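Long-range contacts in post-proline cleaving enzyme (Rickettsia typhi, PDB 4HVT), which probably cleaves oligopeptides after proline residues as a serine peptidase of the prolyl oligopeptidase family, pairing a beta-propeller with an alpha/beta-hydrolase domain: residues T24-A30 against H653-I659; Q531-R535 against T609-D613; I592-I596 against K624-E630. All coordinates share one frame; numbering follows the deposited sequence. Where two conformers were deposited one is given.

Contact 1 of 3, residues T24-A30 against H653-I659; sequences TKFLEEA and HPWHGRI
Arg658 reaches from the first turn of helix 655-664 to three backbone carbonyls of 24-30. CB touches Leu27 CD2 at 4.1 Å. An extended run from CG to NE (chi3 176°) carries CD past Leu27 O, while NE forms a salt bridge with Glu676. At the tip, NH1 donates to Leu27 O at 2.8 Å, nearly in the guanidinium plane, and to Glu29 O at 2.9 Å, arriving above that carbonyl's plane. NH2 completes the set with Ala30 O at 2.9 Å. Pro654 CG lies over the centre of one guanidinium face. Trp655 turns its ring edge to Thr24 O, with CZ3 3.5 Å from Glu28 CG; Glu28's carboxylate goes on to Arg597, and Trp655 NE1 to Asp594. His653, just before the helix, makes a capping bond, ND1 accepting from Trp655 N in the ring plane (2.9 Å), while a water bridges its NE2 to Ala30 N. One guanidinium thus gathers three carbonyls of a short N-terminal segment that is mostly loop and turn, and fastens it to a hydrolase-domain helix, with Glu676 probably balancing its charge.

Contact 2 of 3, residues Q531-R535 against T609-D613; sequences QGIKR and TEYGD
Gly532, in a backbone conformation with positive phi (63°), passes close to Tyr611 at the end of helix 608-611, and its N donates to Glu610 O at 2.7 Å. A water donates to both Gly532 O and Tyr611 O, giving the two backbones a second, indirect tie. Gln531 stretches out fully beyond CG, which brings NE2 to Thr609 O at 2.9 Å with an N-H...O angle of 158°; the Thr609 oxygen lies in the amide plane, but the donor stands above the carbonyl's own plane.

Arg535 and Glu610 form the salt bridge. The guanidinium comes end-on, and NH1 and NH2 both converge on the single oxygen OE2, each at 2.9 Å. OE2 sits in the guanidinium plane, yet the two nitrogens meet it differently: OE2 receives NH2 on its anti lone pair, whereas NH1 arrives from above the carboxylate, whose plane is turned 74° from the guanidinium. Tyr611 flanks the pair. Its CE1 is 3.6 Å from Arg535 NH2, and Glu610 CG lies over the centre of one ring face.

Outside partners extend the network: Glu610 OE2 also accepts from Phe488 N, OE1 from Tyr267 and His527, while Arg535 NH2 and Tyr611 OH share Asn567 OD1. Tyr267 comes from the propeller, so the carboxylate links both domains. Buried and held by several donors, Glu610 is probably stabilised as an anion, and its bonds to Arg535 join the loop before helix 536-551 to helix 608-611.

Contact 3 of 3, residues I592-I596 against K624-E630; sequences ILDMI and KKYAPLE
Leu593 CG stands between its backbone N and carbonyl carbon (chi1 80°) and Leu629 CG anti to its carbonyl carbon (chi1 -61°), torsions that bring CD1 of Leu593 to CG of Leu629, the two side chains crossing at about a right angle. Leu593 CD1 rests 3.8 Å from Leu629 CG and lies against its CD2 as well. The CD1 branch of Leu629 lies against the carboxylate carbon of Asp594, CG, also at 3.8 Å.

Asp594 centres an inverse gamma turn. Its OD2 accepts from Trp655 NE1 and its OD1 from Arg597 N, so the leucine methyl covers a carboxylate already engaged by other donors. Beyond the turn, Met595 CB touches Ala627 CB at 4.3 Å, and its CG approaches the Tyr626 ring obliquely at CE1. At the outer end, in the conformer given, Ile596 CD1 lies by the carboxylate end of Glu630 and near Lys624 CG.

One water connects the backbones, donating to Leu593 O at 2.7 Å and accepting from Leu629 N at 2.9 Å. Pro628 CD sits beside the same carbonyl. Side chains of helices 567-578 and 655-664 pack on this contact, setting it among the helices of the hydrolase domain. Contact between the 592-596 loop and the end of helix 617-626 with the 3-10 turn after it is therefore mostly apolar, with a single water bridging Leu593 O and Leu629 N.

Contacts 1 and 3 adjoin: Asp594 of contact 3 gives its N to His656 ND1 of contact 1, so helix 655-664 serves both. Contact 3 also meets contact 2, where Met595 CE packs on Tyr611 and Tyr626 on Arg535. Contacts 1 and 2 do not touch, their nearest atoms being about 8 Å apart. Contact 3 is the most buried and most apolar; contacts 1 and 2 are both only partly buried. Contact 1 closes an N-terminal segment onto the hydrolase domain through an arginine and carbonyls, whereas contact 2, facing the propeller, combines a buried salt bridge with backbone and amide hydrogen bonds. Contacts 2 and 3 lie wholly within the hydrolase domain, and their segments alternate along the chain.

Contact 1 of 3, residues T24-A30 against H653-I659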
# COMPACT_ATOMS: atom_id res chain seq x y z
N THR A 24 -11.52 15.58 26.11
CA THR A 24 -10.92 15.11 24.83
C THR A 24 -11.84 15.31 23.61
O THR A 24 -11.39 15.13 22.47
CB THR A 24 -10.72 13.57 24.83
OG1 THR A 24 -11.99 12.91 24.80
CG2 THR A 24 -9.98 13.07 25.97
N LYS A 25 -13.12 15.63 23.84
CA LYS A 25 -14.16 15.43 22.82
C LYS A 25 -13.97 16.28 21.56
O LYS A 25 -14.20 15.80 20.45
CB LYS A 25 -15.57 15.67 23.42
N PHE A 26 -13.50 17.51 21.74
CA PHE A 26 -13.18 18.40 20.58
C PHE A 26 -12.26 17.80 19.52
O PHE A 26 -12.37 18.13 18.37
CB PHE A 26 -12.62 19.77 21.07
CG PHE A 26 -11.17 19.75 21.57
CD1 PHE A 26 -10.85 19.19 22.79
CD2 PHE A 26 -10.13 20.34 20.84
CE1 PHE A 26 -9.55 19.19 23.28
CE2 PHE A 26 -8.84 20.35 21.31
CZ PHE A 26 -8.53 19.76 22.53
N LEU A 27 -11.30 16.98 19.93
CA LEU A 27 -10.32 16.35 19.02
C LEU A 27 -10.95 15.25 18.11
O LEU A 27 -10.42 14.87 17.04
CB LEU A 27 -9.23 15.71 19.87
CG LEU A 27 -8.33 16.66 20.66
CD1 LEU A 27 -7.52 15.82 21.61
CD2 LEU A 27 -7.50 17.48 19.73
N GLU A 28 -12.14 14.77 18.48
CA GLU A 28 -12.86 13.76 17.69
C GLU A 28 -13.39 14.26 16.32
O GLU A 28 -13.78 13.49 15.46
CB GLU A 28 -14.02 13.19 18.51
CG GLU A 28 -13.57 12.56 19.83
CD GLU A 28 -14.72 11.98 20.65
OE1 GLU A 28 -15.79 11.79 20.08
OE2 GLU A 28 -14.57 11.69 21.83
N GLU A 29 -13.46 15.57 16.16
CA GLU A 29 -13.97 16.22 15.00
C GLU A 29 -12.77 16.56 14.14
O GLU A 29 -11.92 17.37 14.57
CB GLU A 29 -14.68 17.49 15.45
CG GLU A 29 -15.52 18.15 14.39
CD GLU A 29 -16.33 19.35 14.88
OE1 GLU A 29 -16.55 19.60 16.12
OE2 GLU A 29 -16.77 20.06 13.98
N ALA A 30 -12.68 15.91 12.97
CA ALA A 30 -11.50 16.03 12.07
C ALA A 30 -11.26 17.48 11.65
O ALA A 30 -10.12 17.94 11.63
CB ALA A 30 -11.66 15.17 10.83
N HIS A 653 -8.50 8.19 10.73
CA HIS A 653 -8.96 9.42 11.37
C HIS A 653 -7.81 10.03 12.21
O HIS A 653 -7.09 9.32 12.87
CB HIS A 653 -10.20 9.19 12.22
CG HIS A 653 -10.92 10.45 12.63
ND1 HIS A 653 -10.47 11.32 13.59
CD2 HIS A 653 -12.13 10.94 12.25
CE1 HIS A 653 -11.31 12.32 13.74
NE2 HIS A 653 -12.35 12.09 12.95
N PRO A 654 -7.66 11.34 12.17
CA PRO A 654 -6.58 11.92 13.04
C PRO A 654 -6.73 11.82 14.55
O PRO A 654 -5.78 12.13 15.26
CB PRO A 654 -6.59 13.40 12.66
CG PRO A 654 -7.95 13.69 12.11
CD PRO A 654 -8.36 12.39 11.43
N TRP A 655 -7.92 11.42 15.04
CA TRP A 655 -8.16 11.21 16.46
C TRP A 655 -7.02 10.43 17.12
O TRP A 655 -6.53 10.79 18.16
CB TRP A 655 -9.45 10.42 16.67
CG TRP A 655 -9.59 9.80 18.05
CD1 TRP A 655 -9.49 8.50 18.37
CD2 TRP A 655 -9.83 10.50 19.27
NE1 TRP A 655 -9.68 8.30 19.70
CE2 TRP A 655 -9.91 9.51 20.29
CE3 TRP A 655 -10.02 11.83 19.60
CZ2 TRP A 655 -10.15 9.83 21.62
CZ3 TRP A 655 -10.30 12.14 20.94
CH2 TRP A 655 -10.33 11.14 21.92
N HIS A 656 -6.55 9.38 16.44
CA HIS A 656 -5.55 8.51 17.08
C HIS A 656 -4.27 9.23 17.43
O HIS A 656 -3.74 9.07 18.53
CB HIS A 656 -5.26 7.26 16.22
CG HIS A 656 -6.46 6.43 15.95
ND1 HIS A 656 -6.92 5.49 16.84
CD2 HIS A 656 -7.30 6.37 14.88
CE1 HIS A 656 -8.00 4.90 16.34
NE2 HIS A 656 -8.26 5.44 15.16
N GLY A 657 -3.78 10.02 16.50
CA GLY A 657 -2.52 10.78 16.71
C GLY A 657 -2.77 11.92 17.72
O GLY A 657 -1.96 12.16 18.63
N ARG A 658 -3.91 12.59 17.55
CA ARG A 658 -4.26 13.71 18.39
C ARG A 658 -4.37 13.28 19.84
O ARG A 658 -3.76 13.91 20.72
CB ARG A 658 -5.58 14.29 17.97
CG ARG A 658 -5.50 15.19 16.78
CD ARG A 658 -6.88 15.38 16.19
NE ARG A 658 -6.91 16.32 15.09
CZ ARG A 658 -8.03 16.73 14.49
NH1 ARG A 658 -9.23 16.35 14.93
NH2 ARG A 658 -7.94 17.58 13.48
N ILE A 659 -5.15 12.23 20.13
CA ILE A 659 -5.27 11.76 21.54
C ILE A 659 -3.97 11.28 22.23
O ILE A 659 -3.72 11.54 23.46
CB ILE A 659 -6.44 10.73 21.71
CG1 ILE A 659 -6.77 10.52 23.18
CG2 ILE A 659 -6.20 9.34 21.09
CD1 ILE A 659 -7.31 11.75 23.85
O HOH W 1 -14.62 13.72 12.23

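Contact 2 of 3, residues Q531-R535 against T609-D613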
# COMPACT_ATOMS: atom_id res chain seq x y z
N GLN A 531 -2.90 -12.46 14.69
CA GLN A 531 -4.17 -11.84 14.37
C GLN A 531 -5.10 -11.74 15.59
O GLN A 531 -5.11 -12.60 16.47
CB GLN A 531 -4.84 -12.61 13.24
CG GLN A 531 -6.04 -11.93 12.65
CD GLN A 531 -6.66 -12.75 11.52
OE1 GLN A 531 -6.13 -13.80 11.12
NE2 GLN A 531 -7.85 -12.32 11.06
N GLY A 532 -5.90 -10.69 15.65
CA GLY A 532 -6.90 -10.58 16.69
C GLY A 532 -6.28 -10.50 18.09
O GLY A 532 -5.35 -9.72 18.32
N ILE A 533 -6.72 -11.36 18.96
CA ILE A 533 -6.26 -11.38 20.35
C ILE A 533 -4.84 -11.96 20.46
O ILE A 533 -4.31 -12.00 21.54
CB ILE A 533 -7.20 -12.17 21.30
CG1 ILE A 533 -7.39 -13.64 20.91
CG2 ILE A 533 -8.58 -11.54 21.38
CD1 ILE A 533 -8.22 -14.45 21.93
N LYS A 534 -4.28 -12.46 19.35
CA LYS A 534 -2.89 -12.93 19.34
C LYS A 534 -1.93 -11.82 18.96
O LYS A 534 -0.75 -12.07 18.72
CB LYS A 534 -2.73 -14.09 18.38
CG LYS A 534 -3.47 -15.34 18.77
CD LYS A 534 -3.38 -16.40 17.69
CE LYS A 534 -4.15 -17.62 18.11
NZ LYS A 534 -3.67 -18.76 17.29
N ARG A 535 -2.40 -10.58 18.95
CA ARG A 535 -1.52 -9.49 18.48
C ARG A 535 -0.20 -9.37 19.24
O ARG A 535 0.83 -8.96 18.67
CB ARG A 535 -2.21 -8.11 18.49
CG ARG A 535 -2.56 -7.56 17.11
CD ARG A 535 -1.31 -7.28 16.29
NE ARG A 535 -1.58 -6.45 15.09
CZ ARG A 535 -2.10 -6.93 13.96
NH1 ARG A 535 -2.40 -8.20 13.82
NH2 ARG A 535 -2.34 -6.08 12.97
N THR A 609 -11.96 -7.92 12.32
CA THR A 609 -11.37 -9.26 12.24
C THR A 609 -9.87 -9.24 12.38
O THR A 609 -9.27 -10.31 12.57
CB THR A 609 -11.79 -9.97 10.91
OG1 THR A 609 -11.41 -9.15 9.80
CG2 THR A 609 -13.26 -10.25 10.90
N GLU A 610 -9.23 -8.06 12.28
CA GLU A 610 -7.81 -7.93 12.51
C GLU A 610 -7.49 -7.75 14.00
O GLU A 610 -6.52 -8.29 14.46
CB GLU A 610 -7.17 -6.80 11.68
CG GLU A 610 -5.66 -6.76 11.78
CD GLU A 610 -4.92 -7.88 11.09
OE1 GLU A 610 -5.62 -8.71 10.44
OE2 GLU A 610 -3.63 -7.92 11.20
N TYR A 611 -8.28 -6.96 14.71
CA TYR A 611 -7.90 -6.56 16.06
C TYR A 611 -8.78 -7.16 17.16
O TYR A 611 -8.41 -7.15 18.32
CB TYR A 611 -7.94 -5.04 16.17
CG TYR A 611 -6.98 -4.32 15.23
CD1 TYR A 611 -5.58 -4.44 15.35
CD2 TYR A 611 -7.47 -3.49 14.24
CE1 TYR A 611 -4.72 -3.80 14.46
CE2 TYR A 611 -6.62 -2.84 13.36
CZ TYR A 611 -5.25 -2.98 13.50
OH TYR A 611 -4.43 -2.32 12.60
N GLY A 612 -9.89 -7.77 16.77
CA GLY A 612 -10.94 -8.16 17.74
C GLY A 612 -11.89 -7.01 17.97
O GLY A 612 -11.56 -5.86 17.70
N ASP A 613 -13.08 -7.34 18.49
CA ASP A 613 -14.15 -6.41 18.75
C ASP A 613 -14.10 -5.87 20.20
O ASP A 613 -14.40 -6.60 21.12
CB ASP A 613 -15.48 -7.08 18.47
CG ASP A 613 -16.61 -6.14 18.46
OD1 ASP A 613 -16.49 -5.00 18.96
OD2 ASP A 613 -17.66 -6.52 17.94
O HOH W 2 -5.99 -7.39 19.36

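Contact 3 of 3, residues I592-I596 against K624-E630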
# COMPACT_ATOMS: atom_id res chain seq x y z
N ILE A 592 -3.16 4.05 13.80
CA ILE A 592 -4.33 3.55 14.53
C ILE A 592 -3.74 3.24 15.91
O ILE A 592 -2.66 2.64 16.02
CB ILE A 592 -5.03 2.33 13.86
CG1 ILE A 592 -6.32 2.04 14.59
CG2 ILE A 592 -4.14 1.10 13.73
CD1 ILE A 592 -7.14 0.92 13.92
N LEU A 593 -4.42 3.66 16.97
CA LEU A 593 -3.86 3.37 18.28
C LEU A 593 -4.85 3.33 19.42
O LEU A 593 -4.60 2.66 20.40
CB LEU A 593 -2.70 4.30 18.61
CG LEU A 593 -2.70 5.70 19.11
CD1 LEU A 593 -3.26 5.90 20.52
CD2 LEU A 593 -1.23 6.18 19.05
N ASP A 594 -5.96 4.04 19.27
CA ASP A 594 -7.08 3.92 20.25
C ASP A 594 -7.88 2.64 19.98
O ASP A 594 -8.88 2.66 19.27
CB ASP A 594 -7.97 5.14 20.25
CG ASP A 594 -9.03 5.10 21.37
OD1 ASP A 594 -9.24 4.02 21.97
OD2 ASP A 594 -9.64 6.17 21.64
N MET A 595 -7.40 1.53 20.50
CA MET A 595 -7.94 0.22 20.15
C MET A 595 -9.26 -0.09 20.89
O MET A 595 -9.95 -1.06 20.54
CB MET A 595 -6.86 -0.85 20.32
CG MET A 595 -5.56 -0.53 19.54
SD MET A 595 -5.86 0.03 17.85
CE MET A 595 -6.52 -1.43 17.07
N ILE A 596 -9.64 0.72 21.90
CA ILE A 596 -10.98 0.58 22.47
C ILE A 596 -12.06 1.20 21.55
O ILE A 596 -13.16 0.62 21.38
CB ILE A 596 -11.06 1.16 23.89
CG1 ILE A 596 -9.98 0.53 24.79
CG2 ILE A 596 -12.43 0.88 24.48
CD1 ILE A 596 -10.20 0.76 26.28
N LYS A 624 -7.02 -4.45 25.92
CA LYS A 624 -6.57 -3.58 26.99
C LYS A 624 -5.21 -3.94 27.54
O LYS A 624 -4.60 -3.08 28.11
CB LYS A 624 -7.59 -3.57 28.16
CG LYS A 624 -8.86 -2.80 27.80
CD LYS A 624 -10.02 -3.02 28.77
CE LYS A 624 -9.75 -2.47 30.13
NZ LYS A 624 -10.95 -2.64 31.01
N LYS A 625 -4.73 -5.17 27.43
CA LYS A 625 -3.40 -5.50 27.91
C LYS A 625 -2.29 -4.75 27.14
O LYS A 625 -1.19 -4.50 27.70
CB LYS A 625 -3.11 -6.99 27.86
CG LYS A 625 -3.93 -7.83 28.81
CD LYS A 625 -3.65 -9.29 28.57
CE LYS A 625 -4.76 -10.19 29.11
NZ LYS A 625 -4.48 -11.60 28.67
N TYR A 626 -2.56 -4.40 25.88
CA TYR A 626 -1.55 -3.74 25.07
C TYR A 626 -1.90 -2.35 24.64
O TYR A 626 -0.96 -1.59 24.28
CB TYR A 626 -1.13 -4.57 23.86
CG TYR A 626 -2.17 -4.70 22.75
CD1 TYR A 626 -2.41 -3.65 21.90
CD2 TYR A 626 -2.86 -5.89 22.55
CE1 TYR A 626 -3.34 -3.76 20.87
CE2 TYR A 626 -3.79 -6.01 21.53
CZ TYR A 626 -4.00 -4.96 20.66
OH TYR A 626 -4.94 -5.14 19.65
N ALA A 627 -3.19 -2.00 24.64
CA ALA A 627 -3.61 -0.73 24.06
C ALA A 627 -2.80 0.41 24.70
O ALA A 627 -2.81 0.52 25.91
CB ALA A 627 -5.11 -0.53 24.26
N PRO A 628 -2.09 1.22 23.89
CA PRO A 628 -1.18 2.22 24.54
C PRO A 628 -1.88 3.17 25.48
O PRO A 628 -1.33 3.49 26.56
CB PRO A 628 -0.53 2.95 23.34
CG PRO A 628 -0.70 2.03 22.21
CD PRO A 628 -1.95 1.19 22.44
N LEU A 629 -3.11 3.59 25.17
CA LEU A 629 -3.78 4.61 26.04
C LEU A 629 -4.21 4.02 27.35
O LEU A 629 -4.47 4.78 28.33
CB LEU A 629 -5.00 5.24 25.34
CG LEU A 629 -4.73 5.98 24.03
CD1 LEU A 629 -6.07 6.39 23.42
CD2 LEU A 629 -3.88 7.21 24.28
N GLU A 630 -4.25 2.69 27.42
CA GLU A 630 -4.57 1.96 28.66
C GLU A 630 -3.33 1.56 29.48
O GLU A 630 -3.45 1.00 30.58
CB GLU A 630 -5.34 0.68 28.36
CG GLU A 630 -6.72 0.91 27.79
CD GLU A 630 -7.68 1.57 28.78
OE1 GLU A 630 -7.97 0.97 29.85
OE2 GLU A 630 -8.15 2.69 28.50
O HOH W 3 -4.88 2.68 23.11